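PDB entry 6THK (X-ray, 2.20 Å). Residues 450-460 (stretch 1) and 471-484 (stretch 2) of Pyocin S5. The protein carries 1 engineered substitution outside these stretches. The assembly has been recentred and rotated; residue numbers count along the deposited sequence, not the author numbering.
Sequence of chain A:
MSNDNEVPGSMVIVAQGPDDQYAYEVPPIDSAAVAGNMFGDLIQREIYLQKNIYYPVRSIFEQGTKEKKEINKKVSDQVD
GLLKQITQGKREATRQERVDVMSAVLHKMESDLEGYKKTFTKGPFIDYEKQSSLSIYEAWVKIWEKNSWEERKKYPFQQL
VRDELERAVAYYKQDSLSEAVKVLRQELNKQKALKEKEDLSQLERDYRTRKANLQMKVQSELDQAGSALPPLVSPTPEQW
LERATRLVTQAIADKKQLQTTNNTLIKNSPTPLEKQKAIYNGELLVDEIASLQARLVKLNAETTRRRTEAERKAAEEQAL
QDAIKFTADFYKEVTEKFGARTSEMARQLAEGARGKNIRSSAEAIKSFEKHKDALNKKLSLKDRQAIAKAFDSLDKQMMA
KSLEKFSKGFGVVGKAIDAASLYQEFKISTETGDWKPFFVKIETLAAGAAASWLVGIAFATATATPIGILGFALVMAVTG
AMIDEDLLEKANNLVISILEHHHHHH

Stretch 1, residues 450-460: AASWLVGIAFA
Stretch 2 471-484: GFALVMAVTGAMID

At the centre of this helix pair, Ala458 points its CB toward the partner and has the largest covered area of the contact, 63 Å². Its CB lies 3.7 Å from Val475 CG1; the CA atoms of Ala458 and Val475 are 6.3 Å apart, and a methyl group is enough to fill the Ala458 side of the gap. Val475 is in a t rotamer (chi1 156°).

The helix of stretch 1 runs on past 460, and that of stretch 2 is already under way at 471; they run antiparallel at 168°, their axes 9.9 Å apart at closest approach. Both have regular backbones, phi/psi near -63/-40, held by i to i+4 bonds such as Ala458 N to Leu454 O (2.9 Å) and Thr479 N to Val475 O (2.9 Å). The register continues with Leu454 opposite Thr479 (CA to CA 6.6 Å) and Ala451 opposite Ile483 (CA to CA 6.1 Å).

Toward the start of stretch 1, Leu454 (m, t) reaches along the partner, its CD1 3.5 Å from CG of Met482 (chi1 -146°, chi2 75°, chi3 -141°); flexible, apolar chains suit this buried gap. Ile483 (m, t; phi/psi -116/-68) packs against two apolar neighbours: its CG1 is 3.9 Å from Ala451 CB, and its CD1 is 3.7 Å from CG2 of Val455 (t). At the other end, Phe472 (chi1 -179°, chi2 57°) swings its broad apolar ring inward, bringing CZ to 4.2 Å from CD1 of Phe459 (chi1 -67°, chi2 5°). The edge of the Phe472 ring also meets the backbone, with CE1 3.9 Å from Ala458 O.

The polar element is Thr479 (chi1 -60°, m). Its OG1 donates to Val475 O at 2.8 Å, satisfying the hydroxyl within its own helix, while OG1 also packs 3.7 Å from Ala458 CB. Its methyl CG2 lies 3.9 Å from Leu454 O. Threonine thus serves a buried site, and no hydrogen bond crosses between the stretches: the 420 Å² they bury is held by packing.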

# COMPACT_ATOMS: atom_id res chain seq x y z
N ALA A 450 -16.37 30.27 -37.56
CA ALA A 450 -17.25 31.19 -36.90
C ALA A 450 -16.92 32.58 -37.37
O ALA A 450 -15.76 32.90 -37.60
CB ALA A 450 -17.08 31.09 -35.40
N ALA A 451 -17.94 33.43 -37.44
CA ALA A 451 -17.80 34.82 -37.88
C ALA A 451 -16.89 35.64 -36.96
O ALA A 451 -16.19 36.52 -37.41
CB ALA A 451 -19.16 35.47 -38.03
N SER A 452 -16.89 35.31 -35.66
CA SER A 452 -16.06 35.93 -34.64
C SER A 452 -14.56 35.78 -34.93
O SER A 452 -13.78 36.64 -34.55
CB SER A 452 -16.39 35.36 -33.27
OG SER A 452 -17.79 35.34 -33.07
N TRP A 453 -14.14 34.68 -35.56
CA TRP A 453 -12.75 34.49 -35.93
C TRP A 453 -12.31 35.59 -36.91
O TRP A 453 -11.22 36.11 -36.80
CB TRP A 453 -12.51 33.11 -36.54
CG TRP A 453 -11.07 32.86 -36.77
CD1 TRP A 453 -10.11 32.76 -35.83
CD2 TRP A 453 -10.42 32.71 -38.03
NE1 TRP A 453 -8.89 32.55 -36.41
CE2 TRP A 453 -9.06 32.51 -37.77
CE3 TRP A 453 -10.85 32.72 -39.35
CZ2 TRP A 453 -8.13 32.33 -38.77
CZ3 TRP A 453 -9.93 32.54 -40.35
CH2 TRP A 453 -8.58 32.34 -40.05
N LEU A 454 -13.18 35.94 -37.86
CA LEU A 454 -12.92 37.01 -38.82
C LEU A 454 -12.77 38.34 -38.08
O LEU A 454 -11.93 39.15 -38.43
CB LEU A 454 -14.08 37.16 -39.79
CG LEU A 454 -14.21 36.21 -40.96
CD1 LEU A 454 -15.22 36.76 -41.95
CD2 LEU A 454 -12.86 35.99 -41.63
N VAL A 455 -13.61 38.55 -37.06
CA VAL A 455 -13.57 39.74 -36.23
C VAL A 455 -12.24 39.81 -35.49
O VAL A 455 -11.68 40.88 -35.34
CB VAL A 455 -14.75 39.82 -35.25
CG1 VAL A 455 -14.69 41.10 -34.45
CG2 VAL A 455 -16.07 39.75 -36.01
N GLY A 456 -11.74 38.67 -35.03
CA GLY A 456 -10.45 38.60 -34.37
C GLY A 456 -9.36 39.03 -35.33
O GLY A 456 -8.45 39.75 -34.95
N ILE A 457 -9.46 38.59 -36.58
CA ILE A 457 -8.53 38.94 -37.64
C ILE A 457 -8.55 40.45 -37.86
O ILE A 457 -7.51 41.09 -37.98
CB ILE A 457 -8.87 38.20 -38.94
CG1 ILE A 457 -8.44 36.75 -38.84
CG2 ILE A 457 -8.24 38.88 -40.13
CD1 ILE A 457 -8.90 35.89 -39.99
N ALA A 458 -9.75 41.02 -37.90
CA ALA A 458 -9.95 42.47 -38.06
C ALA A 458 -9.29 43.26 -36.92
O ALA A 458 -8.57 44.22 -37.16
CB ALA A 458 -11.44 42.79 -38.12
N PHE A 459 -9.52 42.83 -35.70
CA PHE A 459 -8.99 43.44 -34.49
C PHE A 459 -7.47 43.22 -34.35
O PHE A 459 -6.76 44.17 -34.02
CB PHE A 459 -9.76 42.93 -33.25
CG PHE A 459 -11.23 43.34 -33.11
CD1 PHE A 459 -11.87 44.06 -34.12
CD2 PHE A 459 -11.96 43.00 -31.98
CE1 PHE A 459 -13.21 44.46 -33.98
CE2 PHE A 459 -13.30 43.39 -31.84
CZ PHE A 459 -13.91 44.13 -32.84
N ALA A 460 -6.95 41.97 -34.64
CA ALA A 460 -5.50 41.65 -34.57
C ALA A 460 -4.69 42.57 -35.50
O ALA A 460 -3.59 43.01 -35.14
CB ALA A 460 -5.25 40.19 -34.93
N GLY A 471 -8.42 53.05 -42.60
CA GLY A 471 -8.10 51.65 -42.86
C GLY A 471 -8.85 50.71 -41.91
O GLY A 471 -9.43 49.72 -42.36
N PHE A 472 -8.91 51.05 -40.61
CA PHE A 472 -9.61 50.19 -39.63
C PHE A 472 -11.12 50.10 -39.90
O PHE A 472 -11.67 49.02 -39.78
CB PHE A 472 -9.32 50.58 -38.17
CG PHE A 472 -10.01 49.70 -37.14
CD1 PHE A 472 -9.80 48.32 -37.12
CD2 PHE A 472 -10.81 50.26 -36.15
CE1 PHE A 472 -10.40 47.52 -36.15
CE2 PHE A 472 -11.42 49.45 -35.19
CZ PHE A 472 -11.20 48.08 -35.19
N ALA A 473 -11.74 51.19 -40.34
CA ALA A 473 -13.14 51.25 -40.72
C ALA A 473 -13.39 50.44 -42.00
O ALA A 473 -14.40 49.74 -42.07
CB ALA A 473 -13.57 52.70 -40.92
N LEU A 474 -12.49 50.53 -43.01
CA LEU A 474 -12.63 49.78 -44.26
C LEU A 474 -12.48 48.27 -43.99
O LEU A 474 -13.21 47.47 -44.58
CB LEU A 474 -11.61 50.27 -45.30
CG LEU A 474 -11.65 49.64 -46.69
CD1 LEU A 474 -13.04 49.74 -47.31
CD2 LEU A 474 -10.65 50.32 -47.60
N VAL A 475 -11.62 47.93 -43.03
CA VAL A 475 -11.40 46.55 -42.62
C VAL A 475 -12.69 46.02 -42.00
O VAL A 475 -13.13 44.93 -42.33
CB VAL A 475 -10.26 46.44 -41.60
CG1 VAL A 475 -10.42 45.20 -40.76
CG2 VAL A 475 -8.92 46.45 -42.31
N MET A 476 -13.27 46.79 -41.09
CA MET A 476 -14.54 46.41 -40.46
C MET A 476 -15.65 46.31 -41.46
O MET A 476 -16.47 45.41 -41.34
CB MET A 476 -14.92 47.37 -39.35
CG MET A 476 -13.98 47.32 -38.20
SD MET A 476 -14.70 48.06 -36.73
CE MET A 476 -14.65 49.83 -37.14
N ALA A 477 -15.66 47.19 -42.48
CA ALA A 477 -16.68 47.16 -43.54
C ALA A 477 -16.59 45.87 -44.37
O ALA A 477 -17.60 45.18 -44.58
CB ALA A 477 -16.54 48.39 -44.42
N VAL A 478 -15.37 45.52 -44.74
CA VAL A 478 -15.06 44.33 -45.50
C VAL A 478 -15.38 43.04 -44.70
O VAL A 478 -15.97 42.12 -45.24
CB VAL A 478 -13.59 44.42 -45.95
CG1 VAL A 478 -12.92 43.08 -45.94
CG2 VAL A 478 -13.49 45.08 -47.31
N THR A 479 -14.98 43.01 -43.43
CA THR A 479 -15.27 41.91 -42.48
C THR A 479 -16.80 41.78 -42.29
O THR A 479 -17.32 40.67 -42.29
CB THR A 479 -14.58 42.21 -41.14
OG1 THR A 479 -13.18 42.30 -41.37
CG2 THR A 479 -14.86 41.18 -40.06
N GLY A 480 -17.49 42.92 -42.14
CA GLY A 480 -18.94 43.01 -41.95
C GLY A 480 -19.74 42.44 -43.11
O GLY A 480 -20.76 41.79 -42.88
N ALA A 481 -19.29 42.65 -44.37
CA ALA A 481 -19.93 42.09 -45.58
C ALA A 481 -19.90 40.54 -45.56
O ALA A 481 -20.72 39.88 -46.19
CB ALA A 481 -19.20 42.58 -46.82
N MET A 482 -18.95 39.98 -44.81
CA MET A 482 -18.75 38.54 -44.69
C MET A 482 -19.57 37.93 -43.55
O MET A 482 -19.58 36.71 -43.38
CB MET A 482 -17.26 38.30 -44.45
CG MET A 482 -16.77 37.04 -45.07
SD MET A 482 -16.58 37.23 -46.84
CE MET A 482 -17.14 35.64 -47.39
N ILE A 483 -20.26 38.80 -42.77
CA ILE A 483 -21.04 38.41 -41.60
C ILE A 483 -22.53 38.68 -41.76
O ILE A 483 -23.32 37.74 -41.85
CB ILE A 483 -20.45 39.06 -40.31
CG1 ILE A 483 -18.95 38.74 -40.15
CG2 ILE A 483 -21.27 38.66 -39.07
CD1 ILE A 483 -18.20 39.54 -39.08
N ASP A 484 -22.91 39.97 -41.81
CA ASP A 484 -24.29 40.42 -41.87
C ASP A 484 -24.35 41.70 -42.68
O ASP A 484 -23.47 42.56 -42.52
CB ASP A 484 -24.77 40.71 -40.43
CG ASP A 484 -26.27 40.81 -40.21
OD1 ASP A 484 -27.03 40.53 -41.16
OD2 ASP A 484 -26.68 41.12 -39.06